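Local coordinates for StAR-related lipid transfer protein 13 (Homo sapiens, PDB 2PSO) that activates the GTPase of RhoA, and perhaps of Cdc42, as a tumour suppressor in liver cancer cells, and binds lipid through the START domain described here, at residues P87-R96 with R140-C151; V169-L179 with L190-K199. All coordinates share one frame; numbering follows the deposited sequence.

Interaction 1: residues P87-R96 with R140-C151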
loop_
_atom_site.group_PDB
_atom_site.type_symbol
_atom_site.label_atom_id
_atom_site.label_comp_id
_atom_site.label_asym_id
_atom_site.label_seq_id
_atom_site.Cartn_x
_atom_site.Cartn_y
_atom_site.Cartn_z
ATOM N N PRO A 87 3.402 4.534 -17.642
ATOM C CA PRO A 87 3.127 3.430 -16.727
ATOM C C PRO A 87 4.257 2.450 -16.495
ATOM O O PRO A 87 4.733 2.320 -15.368
ATOM C CB PRO A 87 1.926 2.749 -17.364
ATOM C CG PRO A 87 1.197 3.899 -18.026
ATOM C CD PRO A 87 2.314 4.702 -18.620
ATOM N N SER A 88 4.695 1.760 -17.535
ATOM C CA SER A 88 5.736 0.744 -17.345
ATOM C C SER A 88 6.995 1.274 -16.638
ATOM O O SER A 88 7.635 0.547 -15.900
ATOM C CB SER A 88 6.109 0.091 -18.667
ATOM O OG SER A 88 6.973 0.954 -19.390
ATOM N N VAL A 89 7.361 2.521 -16.868
ATOM C CA VAL A 89 8.417 3.158 -16.056
ATOM C C VAL A 89 8.064 3.202 -14.579
ATOM O O VAL A 89 8.759 2.611 -13.773
ATOM C CB VAL A 89 8.719 4.599 -16.531
ATOM C CG1 VAL A 89 9.754 5.243 -15.625
ATOM C CG2 VAL A 89 9.171 4.576 -17.991
ATOM N N VAL A 90 6.962 3.862 -14.235
ATOM C CA VAL A 90 6.443 3.854 -12.858
ATOM C C VAL A 90 6.406 2.467 -12.208
ATOM O O VAL A 90 6.644 2.326 -10.995
ATOM C CB VAL A 90 5.009 4.409 -12.803
ATOM C CG1 VAL A 90 4.580 4.618 -11.360
ATOM C CG2 VAL A 90 4.927 5.719 -13.596
ATOM N N LEU A 91 6.098 1.454 -13.021
ATOM C CA LEU A 91 6.045 0.095 -12.560
ATOM C C LEU A 91 7.435 -0.383 -12.165
ATOM O O LEU A 91 7.612 -1.007 -11.128
ATOM C CB LEU A 91 5.415 -0.781 -13.643
ATOM C CG LEU A 91 5.277 -2.317 -13.531
ATOM C CD1 LEU A 91 6.605 -2.900 -13.793
ATOM C CD2 LEU A 91 4.716 -2.844 -12.223
ATOM N N ASN A 92 8.430 -0.066 -12.973
ATOM C CA ASN A 92 9.775 -0.484 -12.669
ATOM C C ASN A 92 10.202 0.291 -11.433
ATOM O O ASN A 92 10.962 -0.213 -10.589
ATOM C CB ASN A 92 10.721 -0.186 -13.826
ATOM C CG ASN A 92 12.158 -0.563 -13.495
ATOM O OD1 ASN A 92 12.490 -1.751 -13.467
ATOM N ND2 ASN A 92 13.011 0.446 -13.185
ATOM N N ARG A 93 9.693 1.507 -11.298
ATOM C CA ARG A 93 10.091 2.302 -10.163
ATOM C C ARG A 93 9.596 1.643 -8.898
ATOM O O ARG A 93 10.299 1.692 -7.872
ATOM C CB ARG A 93 9.553 3.725 -10.249
ATOM C CG ARG A 93 9.950 4.599 -9.068
ATOM C CD ARG A 93 11.473 4.614 -8.791
ATOM N NE ARG A 93 12.279 5.046 -9.922
ATOM C CZ ARG A 93 12.265 6.282 -10.414
ATOM N NH1 ARG A 93 13.008 6.596 -11.452
ATOM N NH2 ARG A 93 11.489 7.210 -9.888
ATOM N N VAL A 94 8.404 1.014 -8.946
ATOM C CA VAL A 94 7.914 0.367 -7.730
ATOM C C VAL A 94 8.597 -1.003 -7.584
ATOM O O VAL A 94 8.910 -1.461 -6.488
ATOM C CB VAL A 94 6.402 0.162 -7.746
ATOM C CG1 VAL A 94 5.982 -0.607 -6.515
ATOM C CG2 VAL A 94 5.681 1.467 -7.821
ATOM N N LEU A 95 8.824 -1.653 -8.718
ATOM C CA LEU A 95 9.203 -3.034 -8.701
ATOM C C LEU A 95 10.680 -3.213 -8.405
ATOM O O LEU A 95 11.020 -4.053 -7.572
ATOM C CB LEU A 95 8.826 -3.687 -10.024
ATOM C CG LEU A 95 8.699 -5.204 -10.116
ATOM C CD1 LEU A 95 9.511 -5.678 -11.290
ATOM C CD2 LEU A 95 9.185 -5.851 -8.908
ATOM N N ARG A 96 11.568 -2.457 -9.065
ATOM C CA ARG A 96 13.014 -2.666 -8.837
ATOM C C ARG A 96 13.783 -1.469 -8.274
ATOM O O ARG A 96 15.006 -1.527 -8.155
ATOM C CB ARG A 96 13.675 -3.092 -10.118
ATOM C CG ARG A 96 13.102 -4.365 -10.755
ATOM C CD ARG A 96 13.444 -5.579 -9.918
ATOM N NE ARG A 96 12.719 -6.718 -10.456
ATOM C CZ ARG A 96 12.491 -7.848 -9.793
ATOM N NH1 ARG A 96 11.812 -8.820 -10.389
ATOM N NH2 ARG A 96 12.936 -7.997 -8.545
ATOM N N ARG A 140 4.911 -11.758 -5.413
ATOM C CA ARG A 140 4.500 -10.621 -6.273
ATOM C C ARG A 140 4.410 -11.145 -7.661
ATOM O O ARG A 140 5.247 -11.940 -8.071
ATOM C CB ARG A 140 5.549 -9.497 -6.391
ATOM C CG ARG A 140 6.457 -9.306 -5.247
ATOM C CD ARG A 140 7.741 -8.764 -5.739
ATOM N NE ARG A 140 7.986 -7.403 -5.294
ATOM C CZ ARG A 140 9.071 -6.714 -5.608
ATOM N NH1 ARG A 140 9.211 -5.477 -5.169
ATOM N NH2 ARG A 140 10.023 -7.270 -6.346
ATOM N N THR A 141 3.460 -10.640 -8.419
ATOM C CA THR A 141 3.451 -10.915 -9.813
ATOM C C THR A 141 3.148 -9.578 -10.462
ATOM O O THR A 141 2.552 -8.721 -9.827
ATOM C CB THR A 141 2.413 -12.048 -10.162
ATOM O OG1 THR A 141 2.155 -12.078 -11.576
ATOM C CG2 THR A 141 1.107 -11.870 -9.419
ATOM N N TRP A 142 3.584 -9.351 -11.695
ATOM C CA TRP A 142 3.332 -8.046 -12.299
ATOM C C TRP A 142 2.984 -8.267 -13.732
ATOM O O TRP A 142 3.245 -9.334 -14.258
ATOM C CB TRP A 142 4.517 -7.118 -12.184
ATOM C CG TRP A 142 5.790 -7.675 -12.701
ATOM C CD1 TRP A 142 6.367 -7.398 -13.897
ATOM C CD2 TRP A 142 6.678 -8.590 -12.027
ATOM N NE1 TRP A 142 7.549 -8.097 -14.029
ATOM C CE2 TRP A 142 7.762 -8.838 -12.901
ATOM C CE3 TRP A 142 6.646 -9.245 -10.787
ATOM C CZ2 TRP A 142 8.795 -9.718 -12.588
ATOM C CZ3 TRP A 142 7.676 -10.120 -10.473
ATOM C CH2 TRP A 142 8.746 -10.341 -11.371
ATOM N N LYS A 143 2.394 -7.256 -14.360
ATOM C CA LYS A 143 1.765 -7.434 -15.638
ATOM C C LYS A 143 1.846 -6.104 -16.374
ATOM O O LYS A 143 1.408 -5.104 -15.850
ATOM C CB LYS A 143 0.302 -7.845 -15.406
ATOM C CG LYS A 143 -0.435 -8.484 -16.599
ATOM C CD LYS A 143 -0.546 -10.004 -16.472
ATOM N N THR A 144 2.412 -6.091 -17.580
ATOM C CA THR A 144 2.583 -4.850 -18.346
ATOM C C THR A 144 1.853 -4.802 -19.677
ATOM O O THR A 144 1.886 -3.773 -20.339
ATOM C CB THR A 144 4.054 -4.574 -18.641
ATOM O OG1 THR A 144 4.707 -5.812 -18.914
ATOM C CG2 THR A 144 4.730 -3.934 -17.436
ATOM N N ASP A 145 1.201 -5.899 -20.073
ATOM C CA ASP A 145 0.462 -5.943 -21.351
ATOM C C ASP A 145 -1.057 -6.032 -21.205
ATOM O O ASP A 145 -1.718 -6.775 -21.935
ATOM C CB ASP A 145 0.957 -7.086 -22.247
ATOM C CG ASP A 145 0.768 -8.475 -21.613
ATOM O OD1 ASP A 145 0.264 -8.578 -20.462
ATOM O OD2 ASP A 145 1.138 -9.473 -22.279
ATOM N N LEU A 146 -1.601 -5.277 -20.262
ATOM C CA LEU A 146 -3.034 -5.262 -20.027
ATOM C C LEU A 146 -3.690 -4.266 -20.975
ATOM O O LEU A 146 -3.015 -3.392 -21.509
ATOM C CB LEU A 146 -3.312 -4.883 -18.573
ATOM C CG LEU A 146 -3.119 -6.022 -17.575
ATOM C CD1 LEU A 146 -3.456 -5.562 -16.176
ATOM C CD2 LEU A 146 -3.961 -7.216 -17.970
ATOM N N PRO A 147 -5.009 -4.397 -21.204
ATOM C CA PRO A 147 -5.663 -3.449 -22.107
ATOM C C PRO A 147 -5.507 -1.996 -21.655
ATOM O O PRO A 147 -5.303 -1.736 -20.470
ATOM C CB PRO A 147 -7.141 -3.869 -22.058
ATOM C CG PRO A 147 -7.278 -4.710 -20.810
ATOM C CD PRO A 147 -5.956 -5.402 -20.682
ATOM N N LYS A 148 -5.574 -1.079 -22.623
ATOM C CA LYS A 148 -5.552 0.366 -22.394
ATOM C C LYS A 148 -4.293 0.879 -21.702
ATOM O O LYS A 148 -4.378 1.820 -20.919
ATOM C CB LYS A 148 -6.812 0.821 -21.635
ATOM C CG LYS A 148 -8.066 0.976 -22.505
ATOM N N GLY A 149 -3.141 0.255 -21.976
ATOM C CA GLY A 149 -1.833 0.684 -21.424
ATOM C C GLY A 149 -1.595 0.485 -19.921
ATOM O O GLY A 149 -0.645 1.039 -19.336
ATOM N N MET A 150 -2.456 -0.317 -19.303
ATOM C CA MET A 150 -2.452 -0.568 -17.861
ATOM C C MET A 150 -1.315 -1.462 -17.384
ATOM O O MET A 150 -0.985 -2.449 -18.024
ATOM C CB MET A 150 -3.751 -1.282 -17.519
ATOM C CG MET A 150 -4.917 -0.390 -17.222
ATOM S SD MET A 150 -5.086 -0.347 -15.438
ATOM C CE MET A 150 -4.783 -2.060 -15.002
ATOM N N CYS A 151 -0.740 -1.152 -16.235
ATOM C CA CYS A 151 0.148 -2.120 -15.591
ATOM C C CYS A 151 -0.289 -2.379 -14.179
ATOM O O CYS A 151 -0.945 -1.538 -13.578
ATOM C CB CYS A 151 1.578 -1.627 -15.545
ATOM S SG CYS A 151 2.167 -1.091 -17.103
#

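Interaction 2: residues V169-L179 with L190-K199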
loop_
_atom_site.group_PDB
_atom_site.type_symbol
_atom_site.label_atom_id
_atom_site.label_comp_id
_atom_site.label_asym_id
_atom_site.label_seq_id
_atom_site.Cartn_x
_atom_site.Cartn_y
_atom_site.Cartn_z
ATOM N N VAL A 169 9.333 -7.778 13.068
ATOM C CA VAL A 169 7.979 -8.341 13.080
ATOM C C VAL A 169 7.414 -8.599 11.690
ATOM O O VAL A 169 7.089 -7.651 10.976
ATOM C CB VAL A 169 6.966 -7.371 13.763
ATOM C CG1 VAL A 169 5.610 -8.062 14.012
ATOM C CG2 VAL A 169 7.529 -6.797 15.055
ATOM N N ARG A 170 7.258 -9.862 11.316
ATOM C CA ARG A 170 6.575 -10.195 10.071
ATOM C C ARG A 170 5.232 -9.516 9.952
ATOM O O ARG A 170 4.371 -9.710 10.795
ATOM C CB ARG A 170 6.323 -11.689 9.993
ATOM C CG ARG A 170 7.483 -12.472 9.452
ATOM C CD ARG A 170 7.686 -12.220 7.965
ATOM N NE ARG A 170 7.792 -13.493 7.262
ATOM C CZ ARG A 170 8.890 -14.240 7.231
ATOM N NH1 ARG A 170 9.996 -13.825 7.837
ATOM N NH2 ARG A 170 8.886 -15.393 6.565
ATOM N N ALA A 171 5.030 -8.729 8.908
ATOM C CA ALA A 171 3.697 -8.228 8.651
ATOM C C ALA A 171 2.896 -9.269 7.861
ATOM O O ALA A 171 3.337 -10.396 7.672
ATOM C CB ALA A 171 3.750 -6.912 7.910
ATOM N N VAL A 172 1.694 -8.895 7.440
ATOM C CA VAL A 172 0.860 -9.752 6.615
ATOM C C VAL A 172 0.201 -8.859 5.560
ATOM O O VAL A 172 -0.818 -8.200 5.817
ATOM C CB VAL A 172 -0.225 -10.502 7.433
ATOM C CG1 VAL A 172 -1.117 -11.351 6.512
ATOM C CG2 VAL A 172 0.398 -11.393 8.508
ATOM N N VAL A 173 0.819 -8.799 4.386
ATOM C CA VAL A 173 0.223 -8.114 3.276
ATOM C C VAL A 173 -0.950 -9.004 2.878
ATOM O O VAL A 173 -0.757 -10.055 2.298
ATOM C CB VAL A 173 1.254 -7.912 2.130
ATOM C CG1 VAL A 173 0.584 -7.462 0.833
ATOM C CG2 VAL A 173 2.290 -6.904 2.540
ATOM N N MET A 174 -2.162 -8.604 3.263
ATOM C CA MET A 174 -3.365 -9.386 2.975
ATOM C C MET A 174 -3.807 -9.062 1.562
ATOM O O MET A 174 -4.119 -9.955 0.761
ATOM C CB MET A 174 -4.482 -9.052 3.963
ATOM C CG MET A 174 -4.079 -9.146 5.451
ATOM S SD MET A 174 -5.329 -8.524 6.643
ATOM C CE MET A 174 -6.849 -9.150 5.919
ATOM N N ASP A 175 -3.812 -7.766 1.273
ATOM C CA ASP A 175 -4.013 -7.240 -0.069
ATOM C C ASP A 175 -2.972 -6.175 -0.334
ATOM O O ASP A 175 -2.628 -5.387 0.556
ATOM C CB ASP A 175 -5.382 -6.591 -0.196
ATOM C CG ASP A 175 -6.429 -7.537 -0.697
ATOM O OD1 ASP A 175 -6.246 -8.758 -0.544
ATOM O OD2 ASP A 175 -7.444 -7.055 -1.250
ATOM N N SER A 176 -2.455 -6.166 -1.556
ATOM C CA SER A 176 -1.631 -5.068 -2.031
ATOM C C SER A 176 -1.644 -5.120 -3.520
ATOM O O SER A 176 -1.235 -6.135 -4.125
ATOM C CB SER A 176 -0.197 -5.201 -1.574
ATOM O OG SER A 176 0.540 -4.050 -1.965
ATOM N N GLN A 177 -2.115 -4.047 -4.132
ATOM C CA GLN A 177 -2.071 -4.040 -5.557
ATOM C C GLN A 177 -1.849 -2.663 -6.112
ATOM O O GLN A 177 -2.566 -1.727 -5.764
ATOM C CB GLN A 177 -3.277 -4.757 -6.194
ATOM C CG GLN A 177 -4.647 -4.269 -5.772
ATOM C CD GLN A 177 -5.391 -5.236 -4.836
ATOM O OE1 GLN A 177 -4.868 -6.280 -4.422
ATOM N NE2 GLN A 177 -6.625 -4.880 -4.505
ATOM N N TYR A 178 -0.822 -2.530 -6.955
ATOM C CA TYR A 178 -0.585 -1.258 -7.623
ATOM C C TYR A 178 -1.273 -1.334 -8.968
ATOM O O TYR A 178 -1.066 -2.297 -9.704
ATOM C CB TYR A 178 0.911 -0.930 -7.759
ATOM C CG TYR A 178 1.613 -0.611 -6.449
ATOM C CD1 TYR A 178 2.194 -1.625 -5.679
ATOM C CD2 TYR A 178 1.700 0.683 -5.982
ATOM C CE1 TYR A 178 2.832 -1.365 -4.472
ATOM C CE2 TYR A 178 2.341 0.966 -4.767
ATOM C CZ TYR A 178 2.901 -0.080 -4.024
ATOM O OH TYR A 178 3.533 0.180 -2.824
ATOM N N LEU A 179 -2.126 -0.345 -9.250
ATOM C CA LEU A 179 -2.725 -0.181 -10.570
ATOM C C LEU A 179 -2.187 1.101 -11.173
ATOM O O LEU A 179 -2.358 2.186 -10.607
ATOM C CB LEU A 179 -4.252 -0.122 -10.502
ATOM C CG LEU A 179 -4.949 -1.155 -9.613
ATOM C CD1 LEU A 179 -6.452 -0.993 -9.648
ATOM C CD2 LEU A 179 -4.576 -2.564 -10.022
ATOM N N LEU A 190 -1.219 6.681 -10.594
ATOM C CA LEU A 190 -0.813 5.542 -9.789
ATOM C C LEU A 190 -1.798 5.289 -8.660
ATOM O O LEU A 190 -2.100 6.193 -7.897
ATOM C CB LEU A 190 0.562 5.811 -9.192
ATOM C CG LEU A 190 1.096 4.830 -8.129
ATOM C CD1 LEU A 190 1.151 3.452 -8.635
ATOM C CD2 LEU A 190 2.475 5.269 -7.704
ATOM N N THR A 191 -2.293 4.071 -8.527
ATOM C CA THR A 191 -3.218 3.776 -7.439
ATOM C C THR A 191 -2.785 2.547 -6.663
ATOM O O THR A 191 -2.668 1.454 -7.225
ATOM C CB THR A 191 -4.634 3.552 -7.959
ATOM O OG1 THR A 191 -5.153 4.785 -8.468
ATOM C CG2 THR A 191 -5.550 3.047 -6.859
ATOM N N HIS A 192 -2.536 2.721 -5.371
ATOM C CA HIS A 192 -2.268 1.591 -4.501
ATOM C C HIS A 192 -3.443 1.220 -3.557
ATOM O O HIS A 192 -3.717 1.926 -2.575
ATOM C CB HIS A 192 -1.023 1.867 -3.689
ATOM C CG HIS A 192 -0.525 0.675 -2.951
ATOM N ND1 HIS A 192 0.234 0.773 -1.801
ATOM C CD2 HIS A 192 -0.674 -0.648 -3.195
ATOM C CE1 HIS A 192 0.525 -0.442 -1.362
ATOM N NE2 HIS A 192 -0.007 -1.322 -2.196
ATOM N N ILE A 193 -4.125 0.116 -3.851
ATOM C CA ILE A 193 -5.081 -0.450 -2.913
ATOM C C ILE A 193 -4.475 -1.534 -2.033
ATOM O O ILE A 193 -4.207 -2.625 -2.514
ATOM C CB ILE A 193 -6.255 -1.119 -3.634
ATOM C CG1 ILE A 193 -6.986 -0.111 -4.514
ATOM C CG2 ILE A 193 -7.220 -1.751 -2.603
ATOM C CD1 ILE A 193 -7.768 -0.760 -5.621
ATOM N N CYS A 194 -4.302 -1.274 -0.745
ATOM C CA CYS A 194 -3.818 -2.333 0.121
ATOM C C CYS A 194 -4.449 -2.444 1.524
ATOM O O CYS A 194 -5.248 -1.618 1.949
ATOM C CB CYS A 194 -2.332 -2.200 0.279
ATOM S SG CYS A 194 -1.974 -0.911 1.436
ATOM N N ARG A 195 -4.028 -3.489 2.232
ATOM C CA ARG A 195 -4.598 -3.922 3.487
ATOM C C ARG A 195 -3.522 -4.761 4.145
ATOM O O ARG A 195 -3.340 -5.931 3.821
ATOM C CB ARG A 195 -5.820 -4.805 3.225
ATOM C CG ARG A 195 -6.620 -5.191 4.486
ATOM C CD ARG A 195 -7.817 -6.126 4.198
ATOM N NE ARG A 195 -8.780 -6.092 5.297
ATOM C CZ ARG A 195 -9.820 -6.910 5.475
ATOM N NH1 ARG A 195 -10.093 -7.894 4.628
ATOM N NH2 ARG A 195 -10.611 -6.722 6.523
ATOM N N ILE A 196 -2.783 -4.155 5.057
ATOM C CA ILE A 196 -1.697 -4.850 5.713
ATOM C C ILE A 196 -2.019 -5.020 7.195
ATOM O O ILE A 196 -2.687 -4.174 7.794
ATOM C CB ILE A 196 -0.388 -4.074 5.548
ATOM C CG1 ILE A 196 -0.258 -3.601 4.096
ATOM C CG2 ILE A 196 0.802 -4.928 5.933
ATOM C CD1 ILE A 196 1.040 -2.884 3.783
ATOM N N ASP A 197 -1.563 -6.129 7.770
ATOM C CA ASP A 197 -1.663 -6.384 9.187
ATOM C C ASP A 197 -0.248 -6.375 9.761
ATOM O O ASP A 197 0.392 -7.423 9.855
ATOM C CB ASP A 197 -2.327 -7.749 9.394
ATOM C CG ASP A 197 -2.508 -8.124 10.869
ATOM O OD1 ASP A 197 -1.895 -7.491 11.751
ATOM O OD2 ASP A 197 -3.264 -9.086 11.145
ATOM N N LEU A 198 0.256 -5.194 10.127
ATOM C CA LEU A 198 1.481 -5.117 10.918
ATOM C C LEU A 198 1.044 -5.702 12.232
ATOM O O LEU A 198 -0.062 -5.411 12.690
ATOM C CB LEU A 198 1.941 -3.682 11.152
ATOM C CG LEU A 198 1.972 -2.584 10.077
ATOM C CD1 LEU A 198 2.554 -3.062 8.732
ATOM C CD2 LEU A 198 0.593 -1.943 9.886
ATOM N N LYS A 199 1.870 -6.527 12.855
ATOM C CA LYS A 199 1.387 -7.221 14.046
ATOM C C LYS A 199 1.713 -6.545 15.396
ATOM O O LYS A 199 2.756 -6.813 15.994
ATOM C CB LYS A 199 1.813 -8.693 14.019
ATOM C CG LYS A 199 1.131 -9.476 12.907
ATOM C CD LYS A 199 1.023 -10.950 13.241
ATOM C CE LYS A 199 0.073 -11.658 12.286
ATOM N NZ LYS A 199 0.032 -13.131 12.517
#

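Interaction 1: residues P87-R96 with R140-C151
Leu95 reaches flat groups with both of its methyls: CD1 lies over one face of the Trp142 indole and CD2 over one face of the Arg140 guanidinium, the same CD2 also covering one face of that of Arg96. The first is a CH-pi contact, CD1 standing 4.1 Å from the centroid of the five-membered ring and 14° off its normal. Trp142 meets the methyl broadside because its CG sits between backbone N and carbonyl carbon (chi1 54°), raising the ring toward the helix. The edge of the Arg140 group faces Arg96, NH2 to NH2 at 3.7 Å, with the two guanidinium planes 77° apart. Arg96 NH1 comes obliquely to Trp142 CH2 at 3.6 Å, its plane perpendicular to the indole. Both arginines form salt bridges to one carboxylate, that of Glu119 on strand 118-125, and Arg140 also makes a cation-pi contact with Tyr121. A single, weak hydrogen bond spans the two segments, from Arg140 NH1 to Leu95 O (3.3 Å) in the last helical turn. Nearer the start of the helix the contact is mainly apolar. Leu91 rests among Trp142 CB, Thr144 CG2 and the CB of Cys151, and Pro87 CB meets Cys151 SG at 3.9 Å. Pro87 CG also lies 3.6 Å from Gly149 O in the turn after strand 140-143. A leucine in place of Arg140 would probably leave Glu119 with one of its two arginine mates and Leu95 O without its side-chain donor. Helix 87-96 runs nearly antiparallel to strand 140-143 of the START sheet, seated on Leu91 at its middle and Leu95 near its C-terminal end. There, the positive charge of the two arginines is probably balanced in part by Glu119, with Leu95 O adding a weak pull on Arg140.

Interaction 2: residues V169-L179 with L190-K199
Tyr178 and His192 stack face to face on adjoining antiparallel strands, their ring centroids 3.8 Å apart and planes 8° from parallel. His192 swings its ring under the tyrosine with CG opposite its backbone N (chi1 -170°), which also brings NE2, at the ring edge, to Ser176 OG at 2.8 Å; either could donate this hydrogen bond. Tyr178 OH is hydrogen-bonded to Glu217 of helix 209-223. Backbone bonding carries the hairpin: Gln177 pairs with Ile193, and Leu179 with Thr191, through two N-H...O bonds each, Leu179 N to Thr191 O being the straightest at 176°. Between Val173 and Asp175 the register slips by one residue in a classic beta bulge, where Met174 N and Asp175 N both give a bond to Arg195 O. Past it, Asp197 N still binds Val172 O at 2.9 Å. Among the contacts on the opposite side of the sheet from the stack, Met174 CE covers one face of the Arg195 guanidinium, 3.7 Å from CZ, while NH1 reaches Asp70 in a salt bridge and NH2 binds Leu74 O. Gln177 folds its amide back on the neighbouring strand, NE2 lying 3.7 Å from Ile193 CG2. Apolar contacts on the side of the stack place Leu190 CD1 at the edge of the Tyr178 ring and Val173 CG2 beside Ile196 CG2. The side with Ser176, Tyr178, His192 and Cys194 turns to helix 209-223, the C-terminal helix that in START domains closes the lipid cavity. The buried imidazole is held flat by the tyrosine and fixed in rotation by the serine, and Glu217 would probably polarise the Tyr178 hydroxyl.

From the N terminus, strand 76-83 leads into helix 87-96, and strands 109-115 and 118-125 follow before the chain reaches 140-151, where interaction 1 closes a loop of 43 residues. After strand 151-157 comes interaction 2, a beta hairpin with 10 residues between its segments. The two lie in series, neither nested nor crossed, with centres about 17 Å apart. They meet in space, because the helix packs on the hairpin too: Val94 CG1 lies 3.8 Å from Tyr178 CE1, and Val90 also touches Leu190. Strands 134-143 and 169-182 are parallel neighbours, so both contacts belong to one curved sheet, covered by helices 87-96 and 209-223.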